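Local coordinates for meta cleavage compound hydrolase (Janthinobacterium, PDB 1J1I), which hydrolyses a carbon–carbon bond of the meta-cleavage product formed during bacterial carbazole degradation, probably releasing anthranilate, at residues E18-R29 with A70-A80; Y30-L41 with I59-A70. One frame throughout, in Å; residues are numbered along the deposited sequence.

Both interactions lie on the N-terminal side of the alpha/beta-hydrolase sheet, their centres about 17 Å apart. They share Ala-70 and both use strands 26-33 and 67-71. The segments follow the chain as 18-29, 30-41, 59-70 and 70-80, so, apart from the shared Ala-70, the residues of interaction 2 lie between the two segments of interaction 1. Interaction 2 joins three neighbouring strands of the sheet, with 67-71 set between 26-33 and 38-42. Interaction 1 carries on from it, where the hairpin 18-29 meets the loop that leaves strand 67-71. A probable hydrogen bond from Arg-19 N to Tyr-30 O (2.9 Å) joins them. Together they tie the antiparallel edge of the sheet to its parallel part.

Interaction 1. Residues E18-R29 with A70-A80; sequences ERFVNAGGVETR and AMDMLGFGKTA
Asp-72 N donates to Arg-29 O at 3.0 Å, and two residues earlier in the same strand Glu-27 O accepts from Ala-80 N at 2.9 Å. The first partner is a beta hairpin, strands 17-23 and 26-33 joined by a type I' turn from Ala-23 to Val-26. It forms the antiparallel edge of the alpha/beta-hydrolase sheet. The second is the loop after strand 67-71, folded through two further beta turns.

Between the two backbone bonds sits Thr-79. Thr-79 OG1 accepts from Arg-29 N at 3.2 Å and donates to Asp-72 O at 2.7 Å, so one hydroxyl joins the strand to both ends of the loop. Thr-28 CG2 packs on Thr-79 OG1 and Met-71 CG, while its own hydroxyl bonds Val-26 O and His-94. Val-26 CG1 touches Ala-80 CB at 3.6 Å and also meets Leu-74 CD1.

A salt-bridge network closes the other end. Arg-29 starts with CG anti to its N (chi1 175°) and then bends at chi2 (-115°), which brings the guanidinium beside Asp-72. Arg-29 NH1 reaches Asp-72 OD2 at 3.0 Å, in the guanidinium plane, although the two flat groups are turned 71° apart. OD2 also takes Lys-78 N on its anti side, which ties the carboxylate to its own loop. Glu-50 is a second partner of NH1, and Ser-51 holds Asp-72 OD1. Lys-78 extends across one face of the guanidinium with its CD. Glu-18 OE2 is shared by the two cations, with Arg-29 NE on its anti side and Lys-78 NZ at 2.7 Å on its syn lone pair. OE2 thus holds Arg-29 and Lys-78 together in one network. A water donates to Glu-18 OE1 and accepts from Lys-78 NZ at 3.1 Å.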
loop_
_atom_site.group_PDB
_atom_site.type_symbol
_atom_site.label_atom_id
_atom_site.label_comp_id
_atom_site.label_asym_id
_atom_site.label_seq_id
_atom_site.Cartn_x
_atom_site.Cartn_y
_atom_site.Cartn_z
ATOM N N GLU A 18 4.735 -30.747 2.821
ATOM C CA GLU A 18 3.581 -31.034 1.982
ATOM C C GLU A 18 2.624 -31.956 2.729
ATOM O O GLU A 18 3.040 -32.954 3.323
ATOM C CB GLU A 18 4.029 -31.686 0.677
ATOM C CG GLU A 18 2.897 -31.963 -0.290
ATOM C CD GLU A 18 3.375 -32.699 -1.512
ATOM O OE1 GLU A 18 3.830 -33.853 -1.366
ATOM O OE2 GLU A 18 3.306 -32.126 -2.616
ATOM N N ARG A 19 1.340 -31.618 2.686
ATOM C CA ARG A 19 0.307 -32.380 3.383
ATOM C C ARG A 19 -0.913 -32.585 2.491
ATOM O O ARG A 19 -1.079 -31.901 1.481
ATOM C CB ARG A 19 -0.131 -31.613 4.634
ATOM C CG ARG A 19 0.208 -32.243 5.972
ATOM C CD ARG A 19 1.677 -32.139 6.323
ATOM N NE ARG A 19 1.862 -32.196 7.772
ATOM C CZ ARG A 19 3.032 -32.377 8.379
ATOM N NH1 ARG A 19 4.137 -32.530 7.668
ATOM N NH2 ARG A 19 3.095 -32.400 9.703
ATOM N N PHE A 20 -1.771 -33.525 2.879
ATOM C CA PHE A 20 -2.991 -33.802 2.134
ATOM C C PHE A 20 -4.153 -33.938 3.109
ATOM O O PHE A 20 -3.978 -34.404 4.235
ATOM C CB PHE A 20 -2.853 -35.088 1.314
ATOM C CG PHE A 20 -1.841 -34.999 0.204
ATOM C CD1 PHE A 20 -0.480 -35.121 0.467
ATOM C CD2 PHE A 20 -2.252 -34.792 -1.107
ATOM C CE1 PHE A 20 0.460 -35.040 -0.563
ATOM C CE2 PHE A 20 -1.324 -34.710 -2.145
ATOM C CZ PHE A 20 0.034 -34.834 -1.874
ATOM N N VAL A 21 -5.338 -33.522 2.680
ATOM C CA VAL A 21 -6.520 -33.601 3.526
ATOM C C VAL A 21 -7.761 -33.825 2.666
ATOM O O VAL A 21 -7.813 -33.396 1.519
ATOM C CB VAL A 21 -6.700 -32.292 4.347
ATOM C CG1 VAL A 21 -6.980 -31.115 3.414
ATOM C CG2 VAL A 21 -7.829 -32.452 5.355
ATOM N N ASN A 22 -8.757 -34.503 3.221
ATOM C CA ASN A 22 -9.993 -34.741 2.487
ATOM C C ASN A 22 -10.906 -33.525 2.675
ATOM O O ASN A 22 -11.461 -33.316 3.755
ATOM C CB ASN A 22 -10.687 -36.001 3.013
ATOM C CG ASN A 22 -11.862 -36.422 2.152
ATOM O OD1 ASN A 22 -12.603 -35.584 1.646
ATOM N ND2 ASN A 22 -12.047 -37.733 1.998
ATOM N N ALA A 23 -11.056 -32.718 1.629
ATOM C CA ALA A 23 -11.908 -31.534 1.721
ATOM C C ALA A 23 -13.293 -31.822 1.161
ATOM O O ALA A 23 -13.555 -31.617 -0.023
ATOM C CB ALA A 23 -11.261 -30.345 0.981
ATOM N N GLY A 24 -14.171 -32.321 2.030
ATOM C CA GLY A 24 -15.528 -32.635 1.627
ATOM C C GLY A 24 -15.639 -33.594 0.455
ATOM O O GLY A 24 -16.574 -33.501 -0.335
ATOM N N GLY A 25 -14.688 -34.513 0.334
ATOM C CA GLY A 25 -14.739 -35.464 -0.761
ATOM C C GLY A 25 -13.647 -35.259 -1.788
ATOM O O GLY A 25 -13.392 -36.138 -2.608
ATOM N N VAL A 26 -13.003 -34.099 -1.753
ATOM C CA VAL A 26 -11.922 -33.810 -2.690
ATOM C C VAL A 26 -10.579 -33.806 -1.958
ATOM O O VAL A 26 -10.313 -32.913 -1.149
ATOM C CB VAL A 26 -12.124 -32.431 -3.382
ATOM C CG1 VAL A 26 -10.971 -32.153 -4.352
ATOM C CG2 VAL A 26 -13.452 -32.413 -4.135
ATOM N N GLU A 27 -9.741 -34.811 -2.216
ATOM C CA GLU A 27 -8.426 -34.863 -1.579
ATOM C C GLU A 27 -7.722 -33.591 -2.024
ATOM O O GLU A 27 -7.720 -33.263 -3.211
ATOM C CB GLU A 27 -7.606 -36.076 -2.041
ATOM C CG GLU A 27 -7.504 -37.241 -1.047
ATOM C CD GLU A 27 -7.506 -36.808 0.416
ATOM O OE1 GLU A 27 -8.604 -36.708 0.983
ATOM O OE2 GLU A 27 -6.422 -36.568 0.994
ATOM N N THR A 28 -7.112 -32.890 -1.075
ATOM C CA THR A 28 -6.459 -31.624 -1.374
ATOM C C THR A 28 -5.032 -31.562 -0.858
ATOM O O THR A 28 -4.745 -31.994 0.257
ATOM C CB THR A 28 -7.271 -30.464 -0.759
ATOM O OG1 THR A 28 -8.640 -30.584 -1.166
ATOM C CG2 THR A 28 -6.728 -29.115 -1.215
ATOM N N ARG A 29 -4.142 -31.026 -1.683
ATOM C CA ARG A 29 -2.739 -30.894 -1.324
ATOM C C ARG A 29 -2.425 -29.472 -0.897
ATOM O O ARG A 29 -2.861 -28.512 -1.536
ATOM C CB ARG A 29 -1.853 -31.259 -2.518
ATOM C CG ARG A 29 -0.360 -31.045 -2.290
ATOM C CD ARG A 29 0.181 -29.960 -3.206
ATOM N NE ARG A 29 1.639 -29.961 -3.247
ATOM C CZ ARG A 29 2.360 -29.306 -4.150
ATOM N NH1 ARG A 29 1.759 -28.589 -5.091
ATOM N NH2 ARG A 29 3.684 -29.379 -4.120
ATOM N N ALA A 70 -0.582 -23.050 1.998
ATOM C CA ALA A 70 -0.709 -22.812 0.562
ATOM C C ALA A 70 -1.468 -23.993 -0.044
ATOM O O ALA A 70 -0.931 -25.093 -0.157
ATOM C CB ALA A 70 0.677 -22.681 -0.075
ATOM N N MET A 71 -2.715 -23.744 -0.440
ATOM C CA MET A 71 -3.605 -24.775 -0.985
ATOM C C MET A 71 -3.722 -24.826 -2.506
ATOM O O MET A 71 -3.880 -23.797 -3.151
ATOM C CB MET A 71 -5.010 -24.571 -0.404
ATOM C CG MET A 71 -6.068 -25.585 -0.856
ATOM S SD MET A 71 -7.767 -24.920 -0.736
ATOM C CE MET A 71 -7.955 -24.224 -2.403
ATOM N N ASP A 72 -3.656 -26.033 -3.070
ATOM C CA ASP A 72 -3.833 -26.199 -4.511
ATOM C C ASP A 72 -5.336 -26.234 -4.764
ATOM O O ASP A 72 -6.063 -26.999 -4.120
ATOM C CB ASP A 72 -3.221 -27.517 -5.002
ATOM C CG ASP A 72 -1.728 -27.422 -5.238
ATOM O OD1 ASP A 72 -1.140 -26.338 -5.006
ATOM O OD2 ASP A 72 -1.147 -28.445 -5.659
ATOM N N MET A 73 -5.810 -25.403 -5.686
ATOM C CA MET A 73 -7.229 -25.380 -6.001
ATOM C C MET A 73 -7.684 -26.657 -6.696
ATOM O O MET A 73 -6.882 -27.410 -7.250
ATOM C CB MET A 73 -7.571 -24.199 -6.912
ATOM C CG MET A 73 -7.484 -22.826 -6.247
ATOM S SD MET A 73 -8.097 -21.536 -7.345
ATOM C CE MET A 73 -6.674 -21.310 -8.412
ATOM N N LEU A 74 -8.989 -26.879 -6.654
ATOM C CA LEU A 74 -9.625 -28.018 -7.300
ATOM C C LEU A 74 -9.148 -28.081 -8.751
ATOM O O LEU A 74 -9.249 -27.094 -9.483
ATOM C CB LEU A 74 -11.142 -27.818 -7.271
ATOM C CG LEU A 74 -12.060 -28.786 -8.020
ATOM C CD1 LEU A 74 -12.023 -30.160 -7.367
ATOM C CD2 LEU A 74 -13.478 -28.217 -8.000
ATOM N N GLY A 75 -8.625 -29.236 -9.153
ATOM C CA GLY A 75 -8.157 -29.407 -10.520
ATOM C C GLY A 75 -6.733 -28.967 -10.817
ATOM O O GLY A 75 -6.248 -29.166 -11.933
ATOM N N PHE A 76 -6.056 -28.367 -9.840
ATOM C CA PHE A 76 -4.685 -27.903 -10.045
ATOM C C PHE A 76 -3.667 -28.636 -9.177
ATOM O O PHE A 76 -4.022 -29.281 -8.188
ATOM C CB PHE A 76 -4.561 -26.398 -9.744
ATOM C CG PHE A 76 -5.245 -25.507 -10.747
ATOM C CD1 PHE A 76 -6.628 -25.388 -10.772
ATOM C CD2 PHE A 76 -4.493 -24.781 -11.666
ATOM C CE1 PHE A 76 -7.257 -24.556 -11.701
ATOM C CE2 PHE A 76 -5.111 -23.946 -12.600
ATOM C CZ PHE A 76 -6.495 -23.835 -12.615
ATOM N N GLY A 77 -2.398 -28.507 -9.558
ATOM C CA GLY A 77 -1.308 -29.115 -8.817
ATOM C C GLY A 77 -1.511 -30.569 -8.441
ATOM O O GLY A 77 -1.700 -31.421 -9.310
ATOM N N LYS A 78 -1.469 -30.853 -7.141
ATOM C CA LYS A 78 -1.640 -32.220 -6.663
ATOM C C LYS A 78 -3.015 -32.468 -6.059
ATOM O O LYS A 78 -3.283 -33.548 -5.536
ATOM C CB LYS A 78 -0.553 -32.563 -5.642
ATOM C CG LYS A 78 0.858 -32.550 -6.218
ATOM C CD LYS A 78 1.864 -33.068 -5.208
ATOM C CE LYS A 78 3.286 -32.959 -5.737
ATOM N NZ LYS A 78 4.286 -33.451 -4.749
ATOM N N THR A 79 -3.881 -31.463 -6.121
ATOM C CA THR A 79 -5.233 -31.605 -5.596
ATOM C C THR A 79 -6.024 -32.482 -6.558
ATOM O O THR A 79 -5.692 -32.560 -7.741
ATOM C CB THR A 79 -5.900 -30.222 -5.425
ATOM O OG1 THR A 79 -5.380 -29.606 -4.243
ATOM C CG2 THR A 79 -7.411 -30.345 -5.307
ATOM N N ALA A 80 -7.058 -33.143 -6.046
ATOM C CA ALA A 80 -7.887 -34.047 -6.843
ATOM C C ALA A 80 -8.516 -33.413 -8.080
ATOM O O ALA A 80 -8.857 -32.229 -8.098
ATOM C CB ALA A 80 -8.980 -34.667 -5.967
HETATM O O HOH W 1 3.667 -35.835 -2.944
#

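Interaction 2. Residues Y30-L41 with I59-A70; sequences YLEAGKGQPVIL and IPILARHYRVIA
Glu-32 OE2 is gripped by two nitrogens of Arg-67. Arg-67 NE donates to Glu-32 OE2 at 2.6 Å, and Arg-67 NH2 adds a weak bond to the same oxygen at 3.1 Å. NE lies on the anti side of OE2 and 33° out of the carboxylate plane, with the two flat groups 27° apart. Arg-67 has CG anti to the backbone N (chi1 -179°) and runs extended from there to NE, which carries the guanidinium out to the acid. Asn-103 accepts from NH2 as well. Ile-69 CD1 lies under the pair, 3.6 Å from Glu-32 CD.

Beneath these side chains is the sheet of the alpha/beta-hydrolase fold. Strand 67-70 is the middle one of three. It is antiparallel to 30-33, where Val-68 N donates to Ala-33 O at 2.7 Å. It is parallel to 38-41, where Leu-41 N donates to Ile-69 O at 2.8 Å. The chain passes from strand 38-42 to its parallel neighbour 67-71 through helices 51-55 and 59-62, a beta-alpha-beta crossover.

Helix 59-62 packs on the face formed by Leu-31, Ala-33, Leu-41, Val-68 and Ala-70. Ile-59 CG2 meets Ala-33 CB at 3.7 Å, and its CD1 meets Leu-31 CD2. Leu-41 spreads its branches, CD1 against Val-68 CG1 at 3.6 Å and CD2 against Leu-62 CD1. On the opposite face Tyr-30 lies alongside Ile-69 and meets Phe-98 edge-to-face.

The two faces thus differ. The side facing helix 59-62 is held by aliphatic contacts, while the face of Glu-32, Arg-67 and Ile-69 carries an ion pair, where opposite charges link two antiparallel strands beyond their backbone bonds.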
loop_
_atom_site.group_PDB
_atom_site.type_symbol
_atom_site.label_atom_id
_atom_site.label_comp_id
_atom_site.label_asym_id
_atom_site.label_seq_id
_atom_site.Cartn_x
_atom_site.Cartn_y
_atom_site.Cartn_z
ATOM N N TYR A 30 -1.672 -29.337 0.187
ATOM C CA TYR A 30 -1.275 -28.022 0.654
ATOM C C TYR A 30 0.142 -28.033 1.201
ATOM O O TYR A 30 0.701 -29.090 1.494
ATOM C CB TYR A 30 -2.243 -27.484 1.723
ATOM C CG TYR A 30 -2.354 -28.285 3.006
ATOM C CD1 TYR A 30 -3.134 -29.443 3.070
ATOM C CD2 TYR A 30 -1.736 -27.846 4.181
ATOM C CE1 TYR A 30 -3.305 -30.139 4.277
ATOM C CE2 TYR A 30 -1.896 -28.533 5.388
ATOM C CZ TYR A 30 -2.686 -29.677 5.427
ATOM O OH TYR A 30 -2.869 -30.342 6.622
ATOM N N LEU A 31 0.719 -26.843 1.304
ATOM C CA LEU A 31 2.058 -26.659 1.840
ATOM C C LEU A 31 1.862 -25.941 3.168
ATOM O O LEU A 31 1.048 -25.022 3.264
ATOM C CB LEU A 31 2.891 -25.788 0.895
ATOM C CG LEU A 31 3.650 -26.410 -0.281
ATOM C CD1 LEU A 31 2.922 -27.606 -0.849
ATOM C CD2 LEU A 31 3.866 -25.336 -1.333
ATOM N N GLU A 32 2.595 -26.353 4.194
ATOM C CA GLU A 32 2.452 -25.717 5.494
ATOM C C GLU A 32 3.781 -25.363 6.144
ATOM O O GLU A 32 4.765 -26.096 6.025
ATOM C CB GLU A 32 1.638 -26.612 6.430
ATOM C CG GLU A 32 1.637 -26.145 7.873
ATOM C CD GLU A 32 0.667 -26.923 8.733
ATOM O OE1 GLU A 32 0.393 -28.098 8.407
ATOM O OE2 GLU A 32 0.189 -26.365 9.740
ATOM N N ALA A 33 3.785 -24.224 6.831
ATOM C CA ALA A 33 4.959 -23.717 7.531
ATOM C C ALA A 33 4.534 -22.640 8.519
ATOM O O ALA A 33 3.590 -21.889 8.265
ATOM C CB ALA A 33 5.949 -23.130 6.533
ATOM N N GLY A 34 5.221 -22.568 9.654
ATOM C CA GLY A 34 4.901 -21.547 10.632
ATOM C C GLY A 34 3.879 -21.887 11.696
ATOM O O GLY A 34 3.241 -22.938 11.665
ATOM N N LYS A 35 3.723 -20.963 12.638
ATOM C CA LYS A 35 2.801 -21.115 13.752
ATOM C C LYS A 35 2.064 -19.806 13.977
ATOM O O LYS A 35 2.543 -18.740 13.587
ATOM C CB LYS A 35 3.577 -21.470 15.021
ATOM C CG LYS A 35 4.255 -22.830 14.999
ATOM C CD LYS A 35 5.416 -22.886 15.987
ATOM C CE LYS A 35 5.074 -22.233 17.325
ATOM N NZ LYS A 35 3.910 -22.867 18.005
ATOM N N GLY A 36 0.903 -19.891 14.617
ATOM C CA GLY A 36 0.121 -18.700 14.888
ATOM C C GLY A 36 -1.168 -18.649 14.092
ATOM O O GLY A 36 -1.707 -19.685 13.698
ATOM N N GLN A 37 -1.665 -17.436 13.865
ATOM C CA GLN A 37 -2.897 -17.236 13.110
ATOM C C GLN A 37 -2.746 -17.854 11.722
ATOM O O GLN A 37 -1.710 -17.699 11.081
ATOM C CB GLN A 37 -3.199 -15.741 12.984
ATOM C CG GLN A 37 -3.616 -15.072 14.285
ATOM C CD GLN A 37 -4.989 -15.519 14.751
ATOM O OE1 GLN A 37 -5.183 -16.674 15.131
ATOM N NE2 GLN A 37 -5.954 -14.603 14.715
ATOM N N PRO A 38 -3.781 -18.556 11.243
ATOM C CA PRO A 38 -3.742 -19.196 9.926
ATOM C C PRO A 38 -3.988 -18.274 8.742
ATOM O O PRO A 38 -4.944 -17.493 8.736
ATOM C CB PRO A 38 -4.828 -20.249 10.037
ATOM C CG PRO A 38 -5.850 -19.535 10.840
ATOM C CD PRO A 38 -5.012 -18.939 11.955
ATOM N N VAL A 39 -3.120 -18.400 7.742
ATOM C CA VAL A 39 -3.190 -17.634 6.501
ATOM C C VAL A 39 -3.126 -18.613 5.334
ATOM O O VAL A 39 -2.165 -19.379 5.212
ATOM C CB VAL A 39 -2.004 -16.660 6.357
ATOM C CG1 VAL A 39 -2.113 -15.909 5.033
ATOM C CG2 VAL A 39 -1.977 -15.696 7.523
ATOM N N ILE A 40 -4.144 -18.578 4.477
ATOM C CA ILE A 40 -4.206 -19.462 3.322
ATOM C C ILE A 40 -3.822 -18.729 2.042
ATOM O O ILE A 40 -4.383 -17.678 1.725
ATOM C CB ILE A 40 -5.624 -20.038 3.133
ATOM C CG1 ILE A 40 -6.031 -20.840 4.374
ATOM C CG2 ILE A 40 -5.670 -20.903 1.868
ATOM C CD1 ILE A 40 -7.418 -21.457 4.280
ATOM N N LEU A 41 -2.865 -19.291 1.310
ATOM C CA LEU A 41 -2.406 -18.705 0.058
ATOM C C LEU A 41 -3.026 -19.504 -1.087
ATOM O O LEU A 41 -2.969 -20.736 -1.084
ATOM C CB LEU A 41 -0.871 -18.756 -0.016
ATOM C CG LEU A 41 -0.106 -18.208 1.201
ATOM C CD1 LEU A 41 1.396 -18.340 0.971
ATOM C CD2 LEU A 41 -0.479 -16.740 1.450
ATOM N N ILE A 59 6.351 -17.958 1.351
ATOM C CA ILE A 59 6.046 -18.765 2.524
ATOM C C ILE A 59 6.984 -18.560 3.719
ATOM O O ILE A 59 6.513 -18.319 4.826
ATOM C CB ILE A 59 5.996 -20.272 2.172
ATOM C CG1 ILE A 59 4.869 -20.531 1.171
ATOM C CG2 ILE A 59 5.749 -21.101 3.432
ATOM C CD1 ILE A 59 4.874 -21.932 0.586
ATOM N N PRO A 60 8.317 -18.626 3.507
ATOM C CA PRO A 60 9.292 -18.450 4.592
ATOM C C PRO A 60 9.103 -17.148 5.351
ATOM O O PRO A 60 9.147 -17.112 6.580
ATOM C CB PRO A 60 10.633 -18.480 3.853
ATOM C CG PRO A 60 10.338 -19.366 2.669
ATOM C CD PRO A 60 9.029 -18.749 2.225
ATOM N N ILE A 61 8.898 -16.075 4.602
ATOM C CA ILE A 61 8.723 -14.763 5.198
ATOM C C ILE A 61 7.463 -14.698 6.054
ATOM O O ILE A 61 7.502 -14.278 7.213
ATOM C CB ILE A 61 8.656 -13.674 4.105
ATOM C CG1 ILE A 61 9.920 -13.732 3.239
ATOM C CG2 ILE A 61 8.514 -12.307 4.742
ATOM C CD1 ILE A 61 9.872 -12.843 2.008
ATOM N N LEU A 62 6.342 -15.121 5.486
ATOM C CA LEU A 62 5.085 -15.088 6.217
ATOM C C LEU A 62 5.102 -16.045 7.411
ATOM O O LEU A 62 4.569 -15.733 8.476
ATOM C CB LEU A 62 3.924 -15.426 5.275
ATOM C CG LEU A 62 3.733 -14.454 4.104
ATOM C CD1 LEU A 62 2.577 -14.911 3.234
ATOM C CD2 LEU A 62 3.476 -13.049 4.639
ATOM N N ALA A 63 5.735 -17.197 7.229
ATOM C CA ALA A 63 5.808 -18.213 8.272
ATOM C C ALA A 63 6.534 -17.759 9.540
ATOM O O ALA A 63 6.477 -18.430 10.572
ATOM C CB ALA A 63 6.460 -19.475 7.716
ATOM N N ARG A 64 7.217 -16.624 9.470
ATOM C CA ARG A 64 7.913 -16.119 10.645
ATOM C C ARG A 64 6.902 -15.549 11.632
ATOM O O ARG A 64 7.207 -15.375 12.814
ATOM C CB ARG A 64 8.906 -15.020 10.254
ATOM C CG ARG A 64 10.339 -15.311 10.664
ATOM C CD ARG A 64 11.122 -15.976 9.546
ATOM N NE ARG A 64 11.395 -15.047 8.451
ATOM C CZ ARG A 64 12.154 -15.332 7.397
ATOM N NH1 ARG A 64 12.723 -16.526 7.288
ATOM N NH2 ARG A 64 12.347 -14.421 6.452
ATOM N N HIS A 65 5.690 -15.276 11.153
ATOM C CA HIS A 65 4.663 -14.684 12.003
ATOM C C HIS A 65 3.297 -15.368 11.987
ATOM O O HIS A 65 2.459 -15.074 12.836
ATOM C CB HIS A 65 4.479 -13.215 11.617
ATOM C CG HIS A 65 5.753 -12.429 11.617
ATOM N ND1 HIS A 65 6.440 -12.125 12.772
ATOM C CD2 HIS A 65 6.479 -11.909 10.598
ATOM C CE1 HIS A 65 7.535 -11.452 12.464
ATOM N NE2 HIS A 65 7.583 -11.308 11.153
ATOM N N TYR A 66 3.067 -16.260 11.025
ATOM C CA TYR A 66 1.776 -16.943 10.929
ATOM C C TYR A 66 1.896 -18.397 10.502
ATOM O O TYR A 66 2.955 -18.847 10.066
ATOM C CB TYR A 66 0.870 -16.250 9.902
ATOM C CG TYR A 66 0.563 -14.808 10.195
ATOM C CD1 TYR A 66 1.424 -13.791 9.783
ATOM C CD2 TYR A 66 -0.567 -14.460 10.930
ATOM C CE1 TYR A 66 1.165 -12.458 10.102
ATOM C CE2 TYR A 66 -0.836 -13.136 11.255
ATOM C CZ TYR A 66 0.035 -12.140 10.842
ATOM O OH TYR A 66 -0.219 -10.836 11.189
ATOM N N ARG A 67 0.790 -19.126 10.634
ATOM C CA ARG A 67 0.732 -20.512 10.192
ATOM C C ARG A 67 0.324 -20.366 8.728
ATOM O O ARG A 67 -0.823 -20.031 8.428
ATOM C CB ARG A 67 -0.348 -21.293 10.948
ATOM C CG ARG A 67 -0.427 -22.757 10.543
ATOM C CD ARG A 67 -1.611 -23.466 11.180
ATOM N NE ARG A 67 -1.716 -24.843 10.708
ATOM C CZ ARG A 67 -2.763 -25.633 10.918
ATOM N NH1 ARG A 67 -3.812 -25.187 11.595
ATOM N NH2 ARG A 67 -2.755 -26.873 10.450
ATOM N N VAL A 68 1.268 -20.600 7.822
ATOM C CA VAL A 68 1.013 -20.462 6.393
ATOM C C VAL A 68 0.548 -21.764 5.747
ATOM O O VAL A 68 1.190 -22.806 5.885
ATOM C CB VAL A 68 2.273 -19.965 5.664
ATOM C CG1 VAL A 68 1.973 -19.768 4.193
ATOM C CG2 VAL A 68 2.764 -18.663 6.302
ATOM N N ILE A 69 -0.565 -21.683 5.027
ATOM C CA ILE A 69 -1.156 -22.840 4.358
ATOM C C ILE A 69 -1.407 -22.498 2.887
ATOM O O ILE A 69 -2.321 -21.735 2.569
ATOM C CB ILE A 69 -2.503 -23.220 5.031
ATOM C CG1 ILE A 69 -2.282 -23.560 6.514
ATOM C CG2 ILE A 69 -3.165 -24.370 4.279
ATOM C CD1 ILE A 69 -1.547 -24.872 6.784
ATOM N N ALA A 70 -0.582 -23.050 1.998
ATOM C CA ALA A 70 -0.709 -22.812 0.562
ATOM C C ALA A 70 -1.468 -23.993 -0.044
ATOM O O ALA A 70 -0.931 -25.093 -0.157
ATOM C CB ALA A 70 0.677 -22.681 -0.075
HETATM O O HOH W 2 5.211 -18.437 13.116
HETATM O O HOH W 3 0.152 -15.442 14.262
#